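Local coordinates for CdiI toxin (Salmonella enterica subsp. enterica serovar Rubislaw str. ATCC 10717, PDB 4ZQU), which serves as the immunity protein of a contact-dependent growth inhibition system, neutralising its cognate CdiA toxin, at residues S87-T90 and V91-D95; E96-K99 and K100-H104; Y107-K110 and R111-F114; V153-S156 and V157-P161. All blocks are in the same frame, centred on the assembly; numbering follows the deposited sequence.

Contact 1: residues S87-T90 and V91-D95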
loop_
_atom_site.group_PDB
_atom_site.type_symbol
_atom_site.label_atom_id
_atom_site.label_comp_id
_atom_site.label_asym_id
_atom_site.label_seq_id
_atom_site.Cartn_x
_atom_site.Cartn_y
_atom_site.Cartn_z
ATOM N N SER B 87 -13.059 -2.054 -0.142
ATOM C CA SER B 87 -12.469 -0.725 -0.291
ATOM C C SER B 87 -13.232 0.368 0.448
ATOM O O SER B 87 -12.638 1.344 0.908
ATOM C CB SER B 87 -12.366 -0.353 -1.773
ATOM O OG SER B 87 -13.644 -0.313 -2.383
ATOM N N ARG B 88 -14.547 0.211 0.552
ATOM C CA ARG B 88 -15.361 1.186 1.258
ATOM C C ARG B 88 -15.172 1.050 2.764
ATOM O O ARG B 88 -14.923 2.037 3.452
ATOM C CB ARG B 88 -16.833 1.035 0.877
ATOM C CG ARG B 88 -17.201 1.817 -0.367
ATOM C CD ARG B 88 -18.709 1.935 -0.566
ATOM N NE ARG B 88 -19.093 2.361 -1.916
ATOM C CZ ARG B 88 -18.706 1.785 -3.055
ATOM N NH1 ARG B 88 -17.956 0.691 -3.054
ATOM N NH2 ARG B 88 -19.115 2.288 -4.211
ATOM N N ARG B 89 -15.270 -0.177 3.266
ATOM C CA ARG B 89 -15.064 -0.441 4.687
ATOM C C ARG B 89 -13.659 -0.051 5.115
ATOM O O ARG B 89 -13.453 0.464 6.214
ATOM C CB ARG B 89 -15.313 -1.916 5.005
ATOM C CG ARG B 89 -16.754 -2.350 4.846
ATOM C CD ARG B 89 -16.989 -3.669 5.550
ATOM N NE ARG B 89 -18.375 -3.830 5.976
ATOM C CZ ARG B 89 -18.740 -4.287 7.171
ATOM N NH1 ARG B 89 -17.818 -4.625 8.065
ATOM N NH2 ARG B 89 -20.025 -4.404 7.473
ATOM N N THR B 90 -12.700 -0.306 4.233
ATOM C CA THR B 90 -11.309 0.048 4.475
ATOM C C THR B 90 -11.148 1.539 4.757
ATOM O O THR B 90 -10.569 1.927 5.771
ATOM C CB THR B 90 -10.424 -0.340 3.278
ATOM O OG1 THR B 90 -10.433 -1.765 3.127
ATOM C CG2 THR B 90 -9.001 0.132 3.489
ATOM N N VAL B 91 -11.674 2.365 3.861
ATOM C CA VAL B 91 -11.575 3.813 3.998
ATOM C C VAL B 91 -12.339 4.311 5.222
ATOM O O VAL B 91 -11.875 5.200 5.934
ATOM C CB VAL B 91 -12.097 4.526 2.731
ATOM C CG1 VAL B 91 -12.239 6.023 2.964
ATOM C CG2 VAL B 91 -11.176 4.247 1.551
ATOM N N GLU B 92 -13.501 3.721 5.479
ATOM C CA GLU B 92 -14.353 4.171 6.578
ATOM C C GLU B 92 -13.764 3.881 7.958
ATOM O O GLU B 92 -13.867 4.709 8.864
ATOM C CB GLU B 92 -15.738 3.537 6.462
ATOM C CG GLU B 92 -16.534 4.028 5.268
ATOM C CD GLU B 92 -18.008 3.703 5.383
ATOM O OE1 GLU B 92 -18.450 3.346 6.495
ATOM O OE2 GLU B 92 -18.724 3.809 4.363
ATOM N N ARG B 93 -13.153 2.710 8.119
ATOM C CA ARG B 93 -12.552 2.350 9.401
ATOM C C ARG B 93 -11.263 3.130 9.605
ATOM O O ARG B 93 -10.823 3.334 10.733
ATOM C CB ARG B 93 -12.288 0.844 9.493
ATOM C CG ARG B 93 -11.173 0.338 8.610
ATOM C CD ARG B 93 -10.876 -1.120 8.904
ATOM N NE ARG B 93 -11.994 -1.992 8.561
ATOM C CZ ARG B 93 -12.033 -2.778 7.488
ATOM N NH1 ARG B 93 -11.012 -2.811 6.644
ATOM N NH2 ARG B 93 -13.094 -3.535 7.260
ATOM N N TYR B 94 -10.664 3.564 8.503
ATOM C CA TYR B 94 -9.525 4.466 8.563
ATOM C C TYR B 94 -9.979 5.832 9.063
ATOM O O TYR B 94 -9.323 6.445 9.902
ATOM C CB TYR B 94 -8.863 4.593 7.194
ATOM C CG TYR B 94 -7.862 5.719 7.104
ATOM C CD1 TYR B 94 -6.629 5.632 7.740
ATOM C CD2 TYR B 94 -8.145 6.871 6.378
ATOM C CE1 TYR B 94 -5.708 6.661 7.658
ATOM C CE2 TYR B 94 -7.229 7.905 6.290
ATOM C CZ TYR B 94 -6.012 7.794 6.930
ATOM O OH TYR B 94 -5.095 8.820 6.846
ATOM N N ASP B 95 -11.113 6.298 8.547
ATOM C CA ASP B 95 -11.664 7.587 8.947
ATOM C C ASP B 95 -12.053 7.587 10.419
ATOM O O ASP B 95 -11.953 8.610 11.096
ATOM C CB ASP B 95 -12.873 7.948 8.080
ATOM C CG ASP B 95 -12.491 8.253 6.643
ATOM O OD1 ASP B 95 -11.341 8.681 6.406
ATOM O OD2 ASP B 95 -13.344 8.071 5.750
HETATM O O HOH W 1 -15.296 -4.533 8.632
#

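Contact 2: residues E96-K99 and K100-H104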
loop_
_atom_site.group_PDB
_atom_site.type_symbol
_atom_site.label_atom_id
_atom_site.label_comp_id
_atom_site.label_asym_id
_atom_site.label_seq_id
_atom_site.Cartn_x
_atom_site.Cartn_y
_atom_site.Cartn_z
ATOM N N GLU B 96 -12.496 6.436 10.912
ATOM C CA GLU B 96 -12.800 6.284 12.330
ATOM C C GLU B 96 -11.521 6.209 13.152
ATOM O O GLU B 96 -11.455 6.722 14.268
ATOM C CB GLU B 96 -13.658 5.043 12.569
ATOM C CG GLU B 96 -15.088 5.206 12.105
ATOM C CD GLU B 96 -15.763 6.401 12.750
ATOM O OE1 GLU B 96 -15.485 6.676 13.938
ATOM O OE2 GLU B 96 -16.567 7.069 12.066
ATOM N N TRP B 97 -10.507 5.564 12.589
ATOM C CA TRP B 97 -9.202 5.497 13.224
ATOM C C TRP B 97 -8.634 6.899 13.388
ATOM O O TRP B 97 -8.097 7.244 14.442
ATOM C CB TRP B 97 -8.252 4.626 12.401
ATOM C CG TRP B 97 -6.875 4.539 12.966
ATOM C CD1 TRP B 97 -6.418 3.625 13.869
ATOM C CD2 TRP B 97 -5.767 5.393 12.661
ATOM N NE1 TRP B 97 -5.092 3.858 14.148
ATOM C CE2 TRP B 97 -4.670 4.939 13.420
ATOM C CE3 TRP B 97 -5.596 6.499 11.822
ATOM C CZ2 TRP B 97 -3.418 5.552 13.363
ATOM C CZ3 TRP B 97 -4.352 7.108 11.768
ATOM C CH2 TRP B 97 -3.280 6.633 12.533
ATOM N N VAL B 98 -8.770 7.705 12.339
ATOM C CA VAL B 98 -8.295 9.082 12.346
ATOM C C VAL B 98 -9.098 9.933 13.322
ATOM O O VAL B 98 -8.529 10.688 14.111
ATOM C CB VAL B 98 -8.377 9.718 10.943
ATOM C CG1 VAL B 98 -8.074 11.209 11.012
ATOM C CG2 VAL B 98 -7.429 9.021 9.982
ATOM N N LYS B 99 -10.421 9.798 13.267
ATOM C CA LYS B 99 -11.313 10.604 14.092
ATOM C C LYS B 99 -11.079 10.370 15.582
ATOM O O LYS B 99 -11.049 11.319 16.363
ATOM C CB LYS B 99 -12.776 10.315 13.741
ATOM C CG LYS B 99 -13.778 11.172 14.504
ATOM C CD LYS B 99 -15.210 10.706 14.276
ATOM C CE LYS B 99 -15.592 10.792 12.809
ATOM N NZ LYS B 99 -16.938 10.210 12.546
ATOM N N LYS B 100 -10.903 9.109 15.967
ATOM C CA LYS B 100 -10.681 8.761 17.370
ATOM C C LYS B 100 -9.419 9.408 17.938
ATOM O O LYS B 100 -9.357 9.719 19.126
ATOM C CB LYS B 100 -10.598 7.242 17.543
ATOM C CG LYS B 100 -11.945 6.545 17.576
ATOM C CD LYS B 100 -11.816 5.118 18.085
ATOM C CE LYS B 100 -13.177 4.446 18.202
ATOM N NZ LYS B 100 -13.871 4.362 16.886
ATOM N N LEU B 101 -8.416 9.608 17.090
ATOM C CA LEU B 101 -7.155 10.195 17.525
ATOM C C LEU B 101 -7.259 11.713 17.668
ATOM O O LEU B 101 -6.685 12.299 18.588
ATOM C CB LEU B 101 -6.035 9.833 16.548
ATOM C CG LEU B 101 -5.645 8.354 16.460
ATOM C CD1 LEU B 101 -4.526 8.172 15.451
ATOM C CD2 LEU B 101 -5.232 7.802 17.819
ATOM N N MET B 102 -7.990 12.347 16.756
ATOM C CA MET B 102 -8.188 13.791 16.819
ATOM C C MET B 102 -9.028 14.168 18.030
ATOM O O MET B 102 -8.768 15.174 18.683
ATOM C CB MET B 102 -8.851 14.309 15.542
ATOM C CG MET B 102 -7.911 14.418 14.354
ATOM S SD MET B 102 -8.684 15.237 12.947
ATOM C CE MET B 102 -10.028 14.109 12.593
ATOM N N VAL B 103 -10.034 13.353 18.326
ATOM C CA VAL B 103 -10.916 13.607 19.458
ATOM C C VAL B 103 -10.197 13.344 20.778
ATOM O O VAL B 103 -10.330 14.109 21.735
ATOM C CB VAL B 103 -12.189 12.742 19.381
ATOM C CG1 VAL B 103 -13.035 12.924 20.631
ATOM C CG2 VAL B 103 -12.992 13.097 18.140
ATOM N N HIS B 104 -9.430 12.261 20.816
ATOM C CA HIS B 104 -8.691 11.879 22.014
ATOM C C HIS B 104 -7.642 12.926 22.379
ATOM O O HIS B 104 -7.464 13.255 23.552
ATOM C CB HIS B 104 -8.028 10.514 21.813
ATOM C CG HIS B 104 -7.343 9.984 23.035
ATOM N ND1 HIS B 104 -6.411 8.966 22.980
ATOM C CD2 HIS B 104 -7.455 10.320 24.338
ATOM C CE1 HIS B 104 -5.979 8.705 24.198
ATOM N NE2 HIS B 104 -6.594 9.512 25.044
#

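Contact 3: residues Y107-K110 and R111-F114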
loop_
_atom_site.group_PDB
_atom_site.type_symbol
_atom_site.label_atom_id
_atom_site.label_comp_id
_atom_site.label_asym_id
_atom_site.label_seq_id
_atom_site.Cartn_x
_atom_site.Cartn_y
_atom_site.Cartn_z
ATOM N N TYR B 107 -7.148 17.542 18.486
ATOM C CA TYR B 107 -6.448 18.184 17.379
ATOM C C TYR B 107 -7.321 19.207 16.655
ATOM O O TYR B 107 -6.836 20.273 16.273
ATOM C CB TYR B 107 -5.938 17.136 16.387
ATOM C CG TYR B 107 -4.623 16.522 16.799
ATOM C CD1 TYR B 107 -3.438 17.234 16.683
ATOM C CD2 TYR B 107 -4.566 15.233 17.307
ATOM C CE1 TYR B 107 -2.231 16.682 17.062
ATOM C CE2 TYR B 107 -3.363 14.671 17.687
ATOM C CZ TYR B 107 -2.200 15.399 17.564
ATOM O OH TYR B 107 -1.002 14.841 17.941
ATOM N N LYS B 108 -8.596 18.867 16.465
ATOM C CA LYS B 108 -9.570 19.725 15.782
ATOM C C LYS B 108 -9.175 20.017 14.336
ATOM O O LYS B 108 -9.729 20.917 13.701
ATOM C CB LYS B 108 -9.766 21.029 16.548
ATOM N N THR B 109 -8.216 19.250 13.826
ATOM C CA THR B 109 -7.754 19.377 12.448
ATOM C C THR B 109 -6.862 18.204 12.054
ATOM O O THR B 109 -5.998 17.770 12.820
ATOM C CB THR B 109 -7.000 20.709 12.206
ATOM O OG1 THR B 109 -6.444 20.719 10.884
ATOM C CG2 THR B 109 -5.906 20.942 13.234
ATOM N N LYS B 110 -7.090 17.684 10.853
ATOM C CA LYS B 110 -6.362 16.520 10.371
ATOM C C LYS B 110 -4.921 16.864 10.052
ATOM O O LYS B 110 -4.034 16.024 10.181
ATOM C CB LYS B 110 -7.049 15.939 9.135
ATOM C CG LYS B 110 -7.866 14.695 9.415
ATOM C CD LYS B 110 -8.756 14.338 8.237
ATOM C CE LYS B 110 -7.952 14.153 6.964
ATOM N NZ LYS B 110 -8.839 13.802 5.819
ATOM N N ARG B 111 -4.688 18.105 9.642
ATOM C CA ARG B 111 -3.360 18.502 9.195
ATOM C C ARG B 111 -2.353 18.598 10.337
ATOM O O ARG B 111 -1.163 18.400 10.117
ATOM C CB ARG B 111 -3.423 19.827 8.432
ATOM C CG ARG B 111 -4.455 19.855 7.311
ATOM C CD ARG B 111 -4.300 21.110 6.458
ATOM N NE ARG B 111 -2.970 21.703 6.599
ATOM C CZ ARG B 111 -1.992 21.593 5.702
ATOM N NH1 ARG B 111 -2.179 20.910 4.580
ATOM N NH2 ARG B 111 -0.819 22.168 5.928
ATOM N N ALA B 112 -2.821 18.884 11.550
ATOM C CA ALA B 112 -1.926 18.950 12.705
ATOM C C ALA B 112 -1.689 17.559 13.285
ATOM O O ALA B 112 -0.666 17.314 13.925
ATOM C CB ALA B 112 -2.485 19.882 13.773
ATOM N N LEU B 113 -2.640 16.657 13.062
ATOM C CA LEU B 113 -2.497 15.262 13.476
ATOM C C LEU B 113 -1.326 14.593 12.761
ATOM O O LEU B 113 -0.444 14.014 13.395
ATOM C CB LEU B 113 -3.787 14.480 13.204
ATOM C CG LEU B 113 -3.728 12.960 13.402
ATOM C CD1 LEU B 113 -3.477 12.601 14.857
ATOM C CD2 LEU B 113 -5.003 12.295 12.904
ATOM N N PHE B 114 -1.323 14.693 11.437
ATOM C CA PHE B 114 -0.347 13.995 10.613
ATOM C C PHE B 114 0.929 14.795 10.380
ATOM O O PHE B 114 1.929 14.238 9.932
ATOM C CB PHE B 114 -0.969 13.630 9.264
ATOM C CG PHE B 114 -2.115 12.664 9.365
ATOM C CD1 PHE B 114 -1.881 11.314 9.570
ATOM C CD2 PHE B 114 -3.424 13.104 9.252
ATOM C CE1 PHE B 114 -2.932 10.423 9.664
ATOM C CE2 PHE B 114 -4.481 12.217 9.345
ATOM C CZ PHE B 114 -4.234 10.876 9.552
#

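Contact 4: residues V153-S156 and V157-P161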
loop_
_atom_site.group_PDB
_atom_site.type_symbol
_atom_site.label_atom_id
_atom_site.label_comp_id
_atom_site.label_asym_id
_atom_site.label_seq_id
_atom_site.Cartn_x
_atom_site.Cartn_y
_atom_site.Cartn_z
ATOM N N VAL B 153 15.184 -2.296 10.072
ATOM C CA VAL B 153 15.673 -2.930 11.285
ATOM C C VAL B 153 15.200 -4.375 11.324
ATOM O O VAL B 153 14.033 -4.651 11.590
ATOM C CB VAL B 153 15.197 -2.192 12.544
ATOM C CG1 VAL B 153 15.656 -2.929 13.795
ATOM C CG2 VAL B 153 15.716 -0.766 12.539
ATOM N N ILE B 154 16.113 -5.298 11.043
ATOM C CA ILE B 154 15.786 -6.715 11.032
ATOM C C ILE B 154 16.265 -7.379 12.316
ATOM O O ILE B 154 17.448 -7.317 12.654
ATOM C CB ILE B 154 16.411 -7.427 9.823
ATOM C CG1 ILE B 154 16.242 -6.580 8.562
ATOM C CG2 ILE B 154 15.790 -8.803 9.641
ATOM C CD1 ILE B 154 16.938 -7.149 7.350
ATOM N N LEU B 155 15.340 -8.011 13.029
ATOM C CA LEU B 155 15.652 -8.637 14.306
ATOM C C LEU B 155 15.390 -10.135 14.270
ATOM O O LEU B 155 14.596 -10.617 13.461
ATOM C CB LEU B 155 14.834 -8.000 15.430
ATOM C CG LEU B 155 14.923 -6.480 15.567
ATOM C CD1 LEU B 155 13.971 -5.997 16.645
ATOM C CD2 LEU B 155 16.346 -6.047 15.871
ATOM N N SER B 156 16.065 -10.864 15.151
ATOM C CA SER B 156 15.855 -12.298 15.287
ATOM C C SER B 156 14.438 -12.576 15.783
ATOM O O SER B 156 13.841 -11.745 16.464
ATOM C CB SER B 156 16.887 -12.899 16.244
ATOM O OG SER B 156 16.709 -14.296 16.392
ATOM N N VAL B 157 13.899 -13.742 15.437
ATOM C CA VAL B 157 12.562 -14.119 15.889
ATOM C C VAL B 157 12.520 -14.367 17.396
ATOM O O VAL B 157 11.451 -14.325 18.006
ATOM C CB VAL B 157 12.045 -15.381 15.158
ATOM C CG1 VAL B 157 11.964 -15.135 13.665
ATOM C CG2 VAL B 157 12.943 -16.574 15.450
ATOM N N ASP B 158 13.683 -14.621 17.991
ATOM C CA ASP B 158 13.776 -14.885 19.425
ATOM C C ASP B 158 14.107 -13.624 20.211
ATOM O O ASP B 158 14.453 -13.697 21.389
ATOM C CB ASP B 158 14.831 -15.956 19.711
ATOM C CG ASP B 158 14.457 -17.312 19.147
ATOM O OD1 ASP B 158 13.250 -17.586 18.986
ATOM O OD2 ASP B 158 15.376 -18.108 18.863
ATOM N N SER B 159 14.006 -12.474 19.553
ATOM C CA SER B 159 14.277 -11.192 20.194
ATOM C C SER B 159 13.378 -10.989 21.404
ATOM O O SER B 159 12.187 -11.283 21.352
ATOM C CB SER B 159 14.082 -10.037 19.207
ATOM O OG SER B 159 14.965 -10.141 18.105
ATOM N N SER B 160 13.953 -10.492 22.492
ATOM C CA SER B 160 13.172 -10.148 23.672
ATOM C C SER B 160 12.302 -8.927 23.377
ATOM O O SER B 160 12.597 -8.167 22.455
ATOM C CB SER B 160 14.090 -9.877 24.865
ATOM O OG SER B 160 14.746 -8.630 24.726
ATOM N N PRO B 161 11.214 -8.747 24.146
ATOM C CA PRO B 161 10.363 -7.557 24.030
ATOM C C PRO B 161 11.144 -6.246 24.123
ATOM O O PRO B 161 10.826 -5.291 23.413
ATOM C CB PRO B 161 9.410 -7.703 25.216
ATOM C CG PRO B 161 9.280 -9.174 25.390
ATOM C CD PRO B 161 10.638 -9.742 25.069
#

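Contact 1: residues S87-T90 and V91-D95
Arg93 lays its guanidinium group back over the preceding helical turn, so that Arg89 O sits beneath the centre of one face, 3.8 Å from Arg93 CZ. Two torsions bring it there: CG stands between the backbone N and the carbonyl carbon (chi1 71°), and the chain bends again at chi3 (65°). The group thus crosses Thr90 at a slant, its NH1 coming 3.6 Å from Thr90 CA, while Arg93 CG rests on Thr90 O. A water bridges the two arginines, taking hydrogen bonds from Arg89 NH1 at 2.6 Å and from Arg93 NH2 at 2.8 Å, in the plane of both guanidinium groups. Beneath, Arg93 N donates to Arg89 O at 3.0 Å in the regular helical pattern. Arg93 also donates to Asp83 O and Leu84 O, and Thr90 OG1 is bonded to Asp86 O and Gln31 OE1. Ser87, Thr90, Val91 and Tyr94 pack against the CdiA-CT toxin chain, placing this first part of helix 87-105 at the complex interface. The two guanidinium groups meet through water, and the carbonyl oxygens round Arg93 would probably stabilise its positive charge.

Contact 2: residues E96-K99 and K100-H104
Val98 O is shared by two backbone donors: Met102 N reaches it at 3.2 Å in the carbonyl plane, and Leu101 N adds a weak bond, also of 3.2 Å. The side chains of Val98 and Met102 then run side by side, pointing the same way. The bend at chi3 of Met102 brings its CE to 3.8 Å from Val98 CG1. Round the helix from them, Leu101 sets one methyl on the indole of Trp97. Its CD1 lies over the face of the six-membered ring, 15° off the normal, in a CH-pi contact, and comes closest to Trp97 CZ2 and CH2, at 3.5 Å from each. With CG anti to the backbone N (chi1 178°), Trp97 holds its ring broadside to this methyl, and its NE1 is bonded to Asp22 OD1. A polar group lies on another side of the helix. The carboxylate of Glu96 receives Lys99 NZ in a salt bridge of 3.2 Å to OE2, met on the syn side but 26° out of the carboxylate plane. Lys100 NZ stays 4.1 Å from Glu96 OE1, beyond a salt bridge, where it may add a weak attraction. Trp97 and Leu101 pack on strand 30-41, and Val98 and Met102 on Lys110 of helix 110-115. Apolar pairs four residues apart facing the protein, with a lysine-glutamate bridge on the more exposed side, are typical of an amphipathic helix covering a sheet.

Contact 3: residues Y107-K110 and R111-F114
Thr109 is the N-cap of helix 110-115, its OG1 accepting a weak bond of 3.4 Å from Arg111 N. The first torsion divides its two branches between two tasks. OG1 stands anti to the backbone N (chi1 174°), facing Arg111 N of the first turn, whereas CG2 meets Ala112 CB at 3.6 Å. Tyr107, coming from the loop before the cap, turns its ring flat over the same turn: Leu113 CA lies over the ring centre, 12° off the normal, as a CH-pi contact. The side chains of Tyr107 and Leu113 cross at about a right angle. Leu113, with CG anti to its own N, sets CD1 under the rim of the same face, 3.5 Å from Tyr107 CE2, and its CD2 lies over one face of Phe114. Tyr107 OH is weakly bonded to Asp17 OD2. Lys110 and Phe114 lie side by side, pointing the same way, and both touch Val98 of helix 87-105, joining the short helix to the long one. Lys110 O takes a bond from Phe114 N at 3.3 Å and a weak one from Leu113 N. The chi1 of Phe114 (-64°) swings the ring edge back beside this oxygen, bringing Phe114 CD2 to 3.1 Å from Lys110 O.

Contact 4: residues V153-S156 and V157-P161
Ser159 turns back on Ser156 from its first side-chain atom: CB comes within 3.2 Å of Ser156 O. From CB the hydroxyl swings anti to its own carbonyl carbon (chi1 -61°), and OG donates to Ser156 O in a short bond of 2.6 Å while also resting 3.4 Å from Leu155 CB. The same oxygen takes a second bond, from Ser159 N at 3.2 Å. This one closes the type I beta turn from Ser156 to Ser159. Both donors approach from one face of the Ser156 carbonyl, the backbone N standing well above its plane, so backbone and side chain of Ser159 together hold the turn. Ser156 answers with its own hydroxyl. Its OG, anti to the backbone N, accepts a weak but nearly straight bond from Asp158 N at 3.4 Å, the pattern of an ST turn laid over the beta turn. Just beyond, Ser160 is the N-cap of the next helix, and its backbone N is bonded to Glu163 OE1, consistent with a capping box. The turn links strand 153-155, paired antiparallel with strand 129-138, to helix 161-172, on whose Ile164 Ser159 packs.

Contacts 1 and 2 follow each other along helix 87-105, and contact 3 lies on the loop and short helix after it. All three are partly buried. Contacts 2 and 3 interlock: Met102 O probably accepts from Tyr107 N, and Val98 packs on Phe114, which also touches Tyr94 of contact 1. The chemistry shifts along the way, from guanidinium groups, water and carbonyls in contact 1 to CH-pi and apolar packing in contacts 2 and 3, beside a surface salt bridge in the one and a helix cap in the other. Contact 1 alone meets the toxin chain. Contact 4, a surface turn held by serine hydroxyls, lies across the chain's centre, its nearest atoms about 20 Å from contact 2.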